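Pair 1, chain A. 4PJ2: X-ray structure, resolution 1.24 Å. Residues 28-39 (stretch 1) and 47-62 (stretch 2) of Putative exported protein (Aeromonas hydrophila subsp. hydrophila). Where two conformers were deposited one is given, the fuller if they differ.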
# COMPACT_ATOMS: atom_id res chain seq x y z
N SER A 28 4.71 3.98 3.16
CA SER A 28 4.42 2.60 2.76
C SER A 28 3.69 1.79 3.80
O SER A 28 3.19 0.72 3.49
CB SER A 28 5.70 1.82 2.45
OG SER A 28 6.47 2.39 1.42
N THR A 29 3.71 2.22 5.06
CA THR A 29 3.18 1.39 6.13
C THR A 29 2.90 2.25 7.33
O THR A 29 3.45 3.33 7.46
CB THR A 29 4.18 0.23 6.47
OG1 THR A 29 3.60 -0.68 7.40
CG2 THR A 29 5.51 0.74 7.04
N GLY A 30 2.05 1.76 8.23
CA GLY A 30 1.76 2.47 9.46
C GLY A 30 0.35 2.17 9.88
O GLY A 30 -0.05 1.02 9.99
N SER A 31 -0.42 3.23 10.11
CA SER A 31 -1.77 3.10 10.62
C SER A 31 -2.66 4.13 9.95
O SER A 31 -2.21 5.07 9.32
CB SER A 31 -1.80 3.31 12.13
OG SER A 31 -1.49 4.67 12.45
N TYR A 32 -3.95 3.97 10.18
CA TYR A 32 -4.90 5.03 9.93
C TYR A 32 -5.94 4.96 11.03
O TYR A 32 -6.08 3.97 11.72
CB TYR A 32 -5.52 4.91 8.55
CG TYR A 32 -6.46 3.75 8.37
CD1 TYR A 32 -7.82 3.91 8.59
CD2 TYR A 32 -6.01 2.51 7.96
CE1 TYR A 32 -8.69 2.87 8.39
CE2 TYR A 32 -6.88 1.47 7.75
CZ TYR A 32 -8.21 1.65 7.97
OH TYR A 32 -9.11 0.63 7.77
N ASP A 33 -6.68 6.05 11.19
CA ASP A 33 -7.78 6.05 12.12
C ASP A 33 -9.05 6.53 11.45
O ASP A 33 -9.01 7.25 10.46
CB ASP A 33 -7.48 6.86 13.38
CG ASP A 33 -7.22 8.32 13.11
OD1 ASP A 33 -6.03 8.70 12.98
OD2 ASP A 33 -8.21 9.09 13.07
N VAL A 34 -10.15 6.05 12.01
CA VAL A 34 -11.49 6.44 11.63
C VAL A 34 -12.12 7.03 12.87
O VAL A 34 -12.11 6.42 13.92
CB VAL A 34 -12.29 5.20 11.18
CG1 VAL A 34 -13.70 5.61 10.84
CG2 VAL A 34 -11.62 4.51 10.00
N ARG A 35 -12.68 8.22 12.74
CA ARG A 35 -13.31 8.93 13.86
C ARG A 35 -14.73 9.28 13.46
O ARG A 35 -14.94 9.80 12.37
CB ARG A 35 -12.54 10.19 14.24
CG ARG A 35 -11.21 9.90 14.95
CD ARG A 35 -10.41 11.16 15.11
NE ARG A 35 -9.60 11.30 16.32
CZ ARG A 35 -8.31 11.02 16.44
NH1 ARG A 35 -7.62 10.42 15.49
NH2 ARG A 35 -7.71 11.32 17.59
N LEU A 36 -15.67 8.98 14.34
CA LEU A 36 -17.09 9.20 14.12
C LEU A 36 -17.58 10.31 15.03
O LEU A 36 -17.29 10.29 16.24
CB LEU A 36 -17.85 7.93 14.42
CG LEU A 36 -19.35 7.92 14.20
CD1 LEU A 36 -19.68 8.13 12.73
CD2 LEU A 36 -19.95 6.63 14.70
N TYR A 37 -18.33 11.22 14.44
CA TYR A 37 -18.91 12.39 15.11
C TYR A 37 -20.42 12.40 14.88
O TYR A 37 -20.90 11.90 13.86
CB TYR A 37 -18.31 13.68 14.55
CG TYR A 37 -16.81 13.75 14.66
CD1 TYR A 37 -16.20 14.46 15.70
CD2 TYR A 37 -15.99 13.08 13.74
CE1 TYR A 37 -14.83 14.49 15.81
CE2 TYR A 37 -14.63 13.11 13.86
CZ TYR A 37 -14.05 13.82 14.89
OH TYR A 37 -12.68 13.83 14.97
N SER A 38 -21.19 12.99 15.78
CA SER A 38 -22.63 12.99 15.62
C SER A 38 -23.09 13.85 14.45
O SER A 38 -24.12 13.55 13.87
CB SER A 38 -23.32 13.49 16.89
OG SER A 38 -23.21 14.90 16.95
N GLY A 39 -22.34 14.89 14.11
CA GLY A 39 -22.78 15.83 13.09
C GLY A 39 -24.00 16.63 13.49
O GLY A 39 -24.68 17.20 12.63
N ASP A 47 -17.71 18.78 16.11
CA ASP A 47 -17.75 19.22 17.50
C ASP A 47 -18.21 18.16 18.47
O ASP A 47 -18.02 18.35 19.67
CB ASP A 47 -18.67 20.43 17.67
CG ASP A 47 -18.00 21.74 17.34
OD1 ASP A 47 -16.92 21.75 16.72
OD2 ASP A 47 -18.56 22.79 17.73
N GLN A 48 -18.79 17.05 18.02
CA GLN A 48 -19.35 16.05 18.93
C GLN A 48 -18.81 14.66 18.62
O GLN A 48 -19.46 13.84 17.94
CB GLN A 48 -20.86 16.10 18.87
CG GLN A 48 -21.54 15.44 20.02
CD GLN A 48 -22.96 15.94 20.22
OE1 GLN A 48 -23.85 15.64 19.42
NE2 GLN A 48 -23.17 16.71 21.28
N PHE A 49 -17.62 14.40 19.09
CA PHE A 49 -16.97 13.13 18.91
C PHE A 49 -17.74 12.01 19.58
O PHE A 49 -18.18 12.16 20.71
CB PHE A 49 -15.55 13.22 19.48
CG PHE A 49 -14.81 11.90 19.48
CD1 PHE A 49 -14.29 11.37 18.31
CD2 PHE A 49 -14.66 11.20 20.65
CE1 PHE A 49 -13.63 10.18 18.34
CE2 PHE A 49 -13.98 10.00 20.68
CZ PHE A 49 -13.47 9.50 19.51
N ILE A 50 -17.84 10.88 18.90
CA ILE A 50 -18.48 9.68 19.44
C ILE A 50 -17.49 8.55 19.73
O ILE A 50 -17.43 8.03 20.85
CB ILE A 50 -19.59 9.17 18.48
CG1 ILE A 50 -20.69 10.21 18.33
CG2 ILE A 50 -20.15 7.83 18.97
CD1 ILE A 50 -21.72 9.89 17.26
N ASP A 51 -16.71 8.16 18.73
CA ASP A 51 -15.79 7.03 18.88
C ASP A 51 -14.77 7.05 17.76
O ASP A 51 -14.96 7.70 16.73
CB ASP A 51 -16.56 5.70 18.87
CG ASP A 51 -15.74 4.52 19.36
OD1 ASP A 51 -14.72 4.70 20.06
OD2 ASP A 51 -16.12 3.39 19.02
N GLY A 52 -13.67 6.33 17.95
CA GLY A 52 -12.66 6.22 16.93
C GLY A 52 -11.92 4.91 17.06
O GLY A 52 -11.91 4.32 18.13
N LYS A 53 -11.31 4.49 15.95
CA LYS A 53 -10.54 3.25 15.91
C LYS A 53 -9.29 3.47 15.10
O LYS A 53 -9.31 4.21 14.11
CB LYS A 53 -11.37 2.14 15.27
CG LYS A 53 -12.63 1.80 15.99
CD LYS A 53 -12.39 1.07 17.28
CE LYS A 53 -13.66 1.02 18.12
NZ LYS A 53 -13.45 0.25 19.37
N VAL A 54 -8.21 2.81 15.50
CA VAL A 54 -6.94 2.88 14.79
C VAL A 54 -6.62 1.49 14.26
O VAL A 54 -6.70 0.51 15.00
CB VAL A 54 -5.78 3.33 15.72
CG1 VAL A 54 -4.56 3.64 14.89
CG2 VAL A 54 -6.19 4.55 16.54
N LEU A 55 -6.27 1.41 12.98
CA LEU A 55 -5.99 0.15 12.31
C LEU A 55 -4.66 0.23 11.59
O LEU A 55 -4.22 1.30 11.18
CB LEU A 55 -7.08 -0.17 11.29
CG LEU A 55 -8.33 -0.84 11.84
CD1 LEU A 55 -9.22 0.16 12.53
CD2 LEU A 55 -9.08 -1.53 10.75
N PRO A 56 -4.03 -0.92 11.37
CA PRO A 56 -2.83 -0.96 10.53
C PRO A 56 -3.15 -0.66 9.08
O PRO A 56 -4.26 -0.94 8.61
CB PRO A 56 -2.32 -2.40 10.69
CG PRO A 56 -3.43 -3.15 11.17
CD PRO A 56 -4.39 -2.25 11.86
N ARG A 57 -2.18 -0.09 8.37
CA ARG A 57 -2.29 0.03 6.93
C ARG A 57 -1.06 -0.47 6.26
O ARG A 57 0.06 -0.09 6.55
CB ARG A 57 -2.58 1.43 6.43
CG ARG A 57 -1.59 2.43 6.87
CD ARG A 57 -1.75 3.84 6.24
NE ARG A 57 -0.75 4.68 6.89
CZ ARG A 57 0.45 4.97 6.42
NH1 ARG A 57 0.84 4.59 5.22
NH2 ARG A 57 1.27 5.71 7.16
N ASP A 58 -1.31 -1.35 5.31
CA ASP A 58 -0.26 -1.91 4.49
C ASP A 58 -0.24 -1.18 3.17
O ASP A 58 -0.69 -1.70 2.12
CB ASP A 58 -0.45 -3.39 4.29
CG ASP A 58 0.65 -3.98 3.47
OD1 ASP A 58 1.73 -3.35 3.38
OD2 ASP A 58 0.43 -5.05 2.89
N GLY A 59 0.26 0.03 3.21
CA GLY A 59 0.38 0.89 2.06
C GLY A 59 -0.24 2.22 2.36
O GLY A 59 -0.32 2.62 3.52
N SER A 60 -0.67 2.89 1.32
CA SER A 60 -1.29 4.21 1.41
C SER A 60 -2.80 4.12 1.17
O SER A 60 -3.26 3.31 0.35
CB SER A 60 -0.70 5.12 0.33
OG SER A 60 0.70 5.01 0.28
N ILE A 61 -3.57 4.95 1.84
CA ILE A 61 -5.00 4.96 1.60
C ILE A 61 -5.23 5.48 0.19
O ILE A 61 -4.72 6.53 -0.19
CB ILE A 61 -5.72 5.85 2.60
CG1 ILE A 61 -5.57 5.27 4.01
CG2 ILE A 61 -7.18 5.99 2.21
CD1 ILE A 61 -6.27 6.06 5.10
N LYS A 62 -5.99 4.71 -0.57
CA LYS A 62 -6.25 4.98 -1.97
C LYS A 62 -7.59 5.66 -2.15
O LYS A 62 -7.72 6.57 -2.96
CB LYS A 62 -6.21 3.66 -2.74
CG LYS A 62 -6.43 3.81 -4.24
CD LYS A 62 -6.75 2.48 -4.91
CE LYS A 62 -7.23 2.66 -6.36
NZ LYS A 62 -7.93 1.46 -6.85
O HOH W 1 2.95 -1.27 1.52
O HOH W 2 2.91 -2.90 5.94
O HOH W 3 -20.29 16.50 15.51

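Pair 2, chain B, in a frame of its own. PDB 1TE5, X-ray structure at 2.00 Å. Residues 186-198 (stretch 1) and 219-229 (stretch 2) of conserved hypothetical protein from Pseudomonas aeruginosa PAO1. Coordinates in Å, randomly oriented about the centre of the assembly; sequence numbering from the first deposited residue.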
# COMPACT_ATOMS: atom_id res chain seq x y z
N SER B 186 -23.72 -5.50 13.48
CA SER B 186 -24.31 -6.80 13.23
C SER B 186 -23.68 -7.79 14.20
O SER B 186 -24.27 -8.15 15.22
CB SER B 186 -24.03 -7.22 11.78
OG SER B 186 -24.65 -8.45 11.46
N LYS B 187 -22.47 -8.23 13.87
CA LYS B 187 -21.75 -9.16 14.71
C LYS B 187 -20.25 -8.95 14.59
O LYS B 187 -19.74 -8.64 13.51
CB LYS B 187 -22.11 -10.61 14.38
CG LYS B 187 -22.14 -10.95 12.90
CD LYS B 187 -22.05 -12.46 12.64
CE LYS B 187 -23.09 -13.28 13.40
NZ LYS B 187 -22.76 -13.49 14.85
N LEU B 188 -19.58 -9.13 15.71
CA LEU B 188 -18.13 -8.99 15.81
C LEU B 188 -17.77 -9.67 17.12
O LEU B 188 -18.59 -9.74 18.03
CB LEU B 188 -17.76 -7.50 15.86
CG LEU B 188 -16.30 -7.14 15.64
CD1 LEU B 188 -15.89 -7.52 14.22
CD2 LEU B 188 -16.11 -5.66 15.88
N ALA B 189 -16.56 -10.20 17.22
CA ALA B 189 -16.15 -10.88 18.43
C ALA B 189 -14.65 -10.74 18.63
O ALA B 189 -13.93 -10.30 17.73
CB ALA B 189 -16.53 -12.36 18.34
N TYR B 190 -14.16 -11.13 19.81
CA TYR B 190 -12.73 -11.05 20.10
C TYR B 190 -12.29 -12.01 21.18
O TYR B 190 -13.10 -12.61 21.87
CB TYR B 190 -12.35 -9.61 20.49
CG TYR B 190 -13.01 -9.10 21.76
CD1 TYR B 190 -12.43 -9.34 23.01
CD2 TYR B 190 -14.19 -8.36 21.71
CE1 TYR B 190 -13.02 -8.86 24.19
CE2 TYR B 190 -14.78 -7.87 22.89
CZ TYR B 190 -14.19 -8.12 24.12
OH TYR B 190 -14.77 -7.63 25.27
N ILE B 191 -10.98 -12.19 21.29
CA ILE B 191 -10.40 -13.04 22.32
C ILE B 191 -8.98 -12.58 22.64
O ILE B 191 -8.13 -12.49 21.75
CB ILE B 191 -10.42 -14.54 21.95
CG1 ILE B 191 -9.90 -15.37 23.13
CG2 ILE B 191 -9.55 -14.81 20.71
CD1 ILE B 191 -10.04 -16.85 22.94
N THR B 192 -8.74 -12.29 23.92
CA THR B 192 -7.43 -11.84 24.35
C THR B 192 -6.67 -13.03 24.92
O THR B 192 -7.22 -13.78 25.72
CB THR B 192 -7.53 -10.78 25.45
OG1 THR B 192 -8.46 -9.77 25.06
CG2 THR B 192 -6.17 -10.15 25.71
N ARG B 193 -5.42 -13.18 24.52
CA ARG B 193 -4.59 -14.27 24.99
C ARG B 193 -3.42 -13.68 25.75
O ARG B 193 -2.70 -12.84 25.23
CB ARG B 193 -4.12 -15.11 23.80
CG ARG B 193 -5.26 -15.79 23.05
CD ARG B 193 -4.88 -16.21 21.64
NE ARG B 193 -3.79 -17.19 21.62
CZ ARG B 193 -2.63 -17.01 20.99
NH1 ARG B 193 -1.71 -17.96 21.01
NH2 ARG B 193 -2.39 -15.87 20.34
N ARG B 194 -3.26 -14.08 27.01
CA ARG B 194 -2.17 -13.58 27.84
C ARG B 194 -1.10 -14.62 28.09
O ARG B 194 -1.40 -15.76 28.40
CB ARG B 194 -2.74 -13.10 29.17
CG ARG B 194 -3.68 -11.95 28.99
CD ARG B 194 -4.60 -11.75 30.17
NE ARG B 194 -5.57 -10.71 29.86
CZ ARG B 194 -5.26 -9.43 29.70
NH1 ARG B 194 -6.20 -8.54 29.41
NH2 ARG B 194 -4.00 -9.03 29.88
N ALA B 195 0.16 -14.20 27.98
CA ALA B 195 1.28 -15.11 28.21
C ALA B 195 1.20 -15.69 29.61
O ALA B 195 0.83 -15.00 30.57
CB ALA B 195 2.60 -14.38 28.02
N PRO B 196 1.52 -16.99 29.76
CA PRO B 196 1.95 -17.88 28.68
C PRO B 196 0.78 -18.47 27.89
O PRO B 196 -0.29 -18.75 28.44
CB PRO B 196 2.70 -18.96 29.43
CG PRO B 196 1.84 -19.13 30.65
CD PRO B 196 1.53 -17.70 31.05
N PHE B 197 1.00 -18.64 26.59
CA PHE B 197 0.01 -19.23 25.71
C PHE B 197 0.72 -20.05 24.64
O PHE B 197 1.87 -19.77 24.30
CB PHE B 197 -0.92 -18.16 25.12
CG PHE B 197 -0.21 -17.02 24.45
CD1 PHE B 197 0.49 -17.20 23.26
CD2 PHE B 197 -0.28 -15.74 24.99
CE1 PHE B 197 1.11 -16.14 22.62
CE2 PHE B 197 0.34 -14.67 24.35
CZ PHE B 197 1.03 -14.87 23.17
N GLY B 198 0.09 -21.12 24.19
CA GLY B 198 0.69 -21.94 23.16
C GLY B 198 0.16 -21.57 21.79
O GLY B 198 -0.77 -20.76 21.69
N ASP B 219 3.51 -11.12 27.07
CA ASP B 219 2.75 -10.96 25.84
C ASP B 219 1.23 -10.89 26.04
O ASP B 219 0.66 -11.57 26.90
CB ASP B 219 3.04 -12.12 24.88
CG ASP B 219 4.39 -12.01 24.22
OD1 ASP B 219 4.58 -12.66 23.17
OD2 ASP B 219 5.27 -11.28 24.73
N VAL B 220 0.59 -10.06 25.24
CA VAL B 220 -0.86 -9.92 25.26
C VAL B 220 -1.22 -9.69 23.80
O VAL B 220 -0.74 -8.75 23.16
CB VAL B 220 -1.36 -8.71 26.12
CG1 VAL B 220 -2.89 -8.61 26.06
CG2 VAL B 220 -0.91 -8.86 27.56
N VAL B 221 -2.00 -10.62 23.24
CA VAL B 221 -2.43 -10.51 21.85
C VAL B 221 -3.92 -10.77 21.72
O VAL B 221 -4.43 -11.78 22.20
CB VAL B 221 -1.57 -11.41 20.89
CG1 VAL B 221 -0.58 -12.25 21.66
CG2 VAL B 221 -2.46 -12.28 20.02
N THR B 222 -4.61 -9.82 21.09
CA THR B 222 -6.04 -9.89 20.89
C THR B 222 -6.41 -10.04 19.43
O THR B 222 -5.88 -9.34 18.57
CB THR B 222 -6.73 -8.64 21.43
OG1 THR B 222 -6.60 -8.61 22.85
CG2 THR B 222 -8.21 -8.61 21.04
N VAL B 223 -7.30 -10.98 19.16
CA VAL B 223 -7.77 -11.22 17.81
C VAL B 223 -9.23 -10.80 17.75
O VAL B 223 -9.98 -11.03 18.71
CB VAL B 223 -7.64 -12.72 17.43
CG1 VAL B 223 -8.06 -12.93 15.97
CG2 VAL B 223 -6.21 -13.19 17.67
N ILE B 224 -9.61 -10.13 16.67
CA ILE B 224 -10.99 -9.67 16.47
C ILE B 224 -11.46 -10.24 15.13
O ILE B 224 -10.73 -10.18 14.14
CB ILE B 224 -11.05 -8.13 16.44
CG1 ILE B 224 -10.38 -7.56 17.69
CG2 ILE B 224 -12.49 -7.66 16.38
CD1 ILE B 224 -9.77 -6.22 17.47
N ALA B 225 -12.64 -10.85 15.11
CA ALA B 225 -13.19 -11.43 13.89
C ALA B 225 -14.67 -11.17 13.85
O ALA B 225 -15.24 -10.70 14.83
CB ALA B 225 -12.91 -12.91 13.85
N THR B 226 -15.30 -11.43 12.70
CA THR B 226 -16.74 -11.23 12.56
C THR B 226 -17.44 -12.21 13.51
O THR B 226 -18.52 -11.92 14.03
CB THR B 226 -17.22 -11.45 11.11
OG1 THR B 226 -16.87 -10.31 10.31
CG2 THR B 226 -18.72 -11.67 11.04
N GLU B 227 -16.81 -13.36 13.73
CA GLU B 227 -17.32 -14.38 14.63
C GLU B 227 -16.18 -15.32 14.99
O GLU B 227 -15.23 -15.47 14.22
CB GLU B 227 -18.48 -15.15 14.01
CG GLU B 227 -18.13 -15.95 12.77
CD GLU B 227 -19.36 -16.52 12.07
OE1 GLU B 227 -19.19 -17.03 10.94
OE2 GLU B 227 -20.47 -16.46 12.64
N PRO B 228 -16.24 -15.93 16.19
CA PRO B 228 -15.20 -16.85 16.66
C PRO B 228 -14.68 -17.78 15.57
O PRO B 228 -15.45 -18.30 14.76
CB PRO B 228 -15.93 -17.62 17.76
CG PRO B 228 -16.77 -16.55 18.38
CD PRO B 228 -17.34 -15.85 17.16
N LEU B 229 -13.37 -17.92 15.52
CA LEU B 229 -12.72 -18.79 14.55
C LEU B 229 -12.19 -20.03 15.25
O LEU B 229 -11.81 -21.01 14.61
CB LEU B 229 -11.62 -18.01 13.82
CG LEU B 229 -12.15 -16.78 13.07
CD1 LEU B 229 -11.02 -15.85 12.66
CD2 LEU B 229 -12.96 -17.19 11.85
O HOH W 4 -18.48 -8.18 10.86
O HOH W 5 -19.81 -12.48 16.80

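Both pairs are two-stranded antiparallel ladders, and 14 central residues superpose with an RMSD of 0.6 Å over N, CA and C. The N-to-C directions of the strands enclose 143° in pair 1 and 164° in pair 2. The ladders share their register: Y32(A)–L55(A) matches A189(B)–A225(B), V34(A)–K53(A) matches I191(B)–V223(B), and L36(A)–D51(A) matches R193(B)–V221(B). In the middle rung, V34(A) N to K53(A) O is 2.9 Å and I191(B) N to V223(B) O is 3.0 Å, each answered by a reciprocal backbone hydrogen bond.

On the face carrying these residues, the first matched rung differs most in bulk. In pair 1, L55(A) CB lies over the Y32(A) ring, 3.9 Å from Y32(A) CE2, and I61(A) CD1 packs 3.7 Å from Y32(A) CB. In pair 2 two alanines occupy the rung. Their methyls are too short to meet across it, and A189(B) CB instead packs against P228(B) CD at 3.8 Å. At the next rung, V34(A) and I191(B) are both buried, but K53(A) leads its chain end away, whereas V223(B) CB remains 4.3 Å from I191(B) CG2. At the third, L36(A) CG contacts I50(A) CD1 at 4.3 Å while the end of D51(A) leads away; in pair 2, V221(B) CG2 sits at the edge of the R193(B) guanidinium, 3.6 Å from NH2 of R193(B), and V221(B) CG1 meets F197(B) CZ at 3.4 Å.

The other face begins with similar rungs. D33(A) CB lies 4.1 Å from V54(A) CG2, and Y190(B) CB lies 4.0 Å from I224(B) CG1; both D33(A) and Y190(B) adopt chi1 p and lead their ends away. Next, R35(A) faces G52(A), where an ideal CB would be a tight 3.3 Å from R35(A) CG. The arginine reaches back along its own strand, its NH1 forming a salt bridge with D33(A) OD2 at 2.8 Å. The matched threonines of pair 2 bring their hydroxyls together, with T192(B) OG1 3.1 Å from T222(B) OG1.

The ladders part at Y37(A) and R194(B). A beta bulge between L36(A) and Y37(A) makes F49(A) the partner of Y37(A), and the edge of the F49(A) ring points toward the Y37(A) face, with centroids 5.8 Å apart. Without a bulge, R194(B) pairs with V220(B), whose CG1 lies over one face of its guanidinium. V220(B) matches I50(A), which points toward stretch 1.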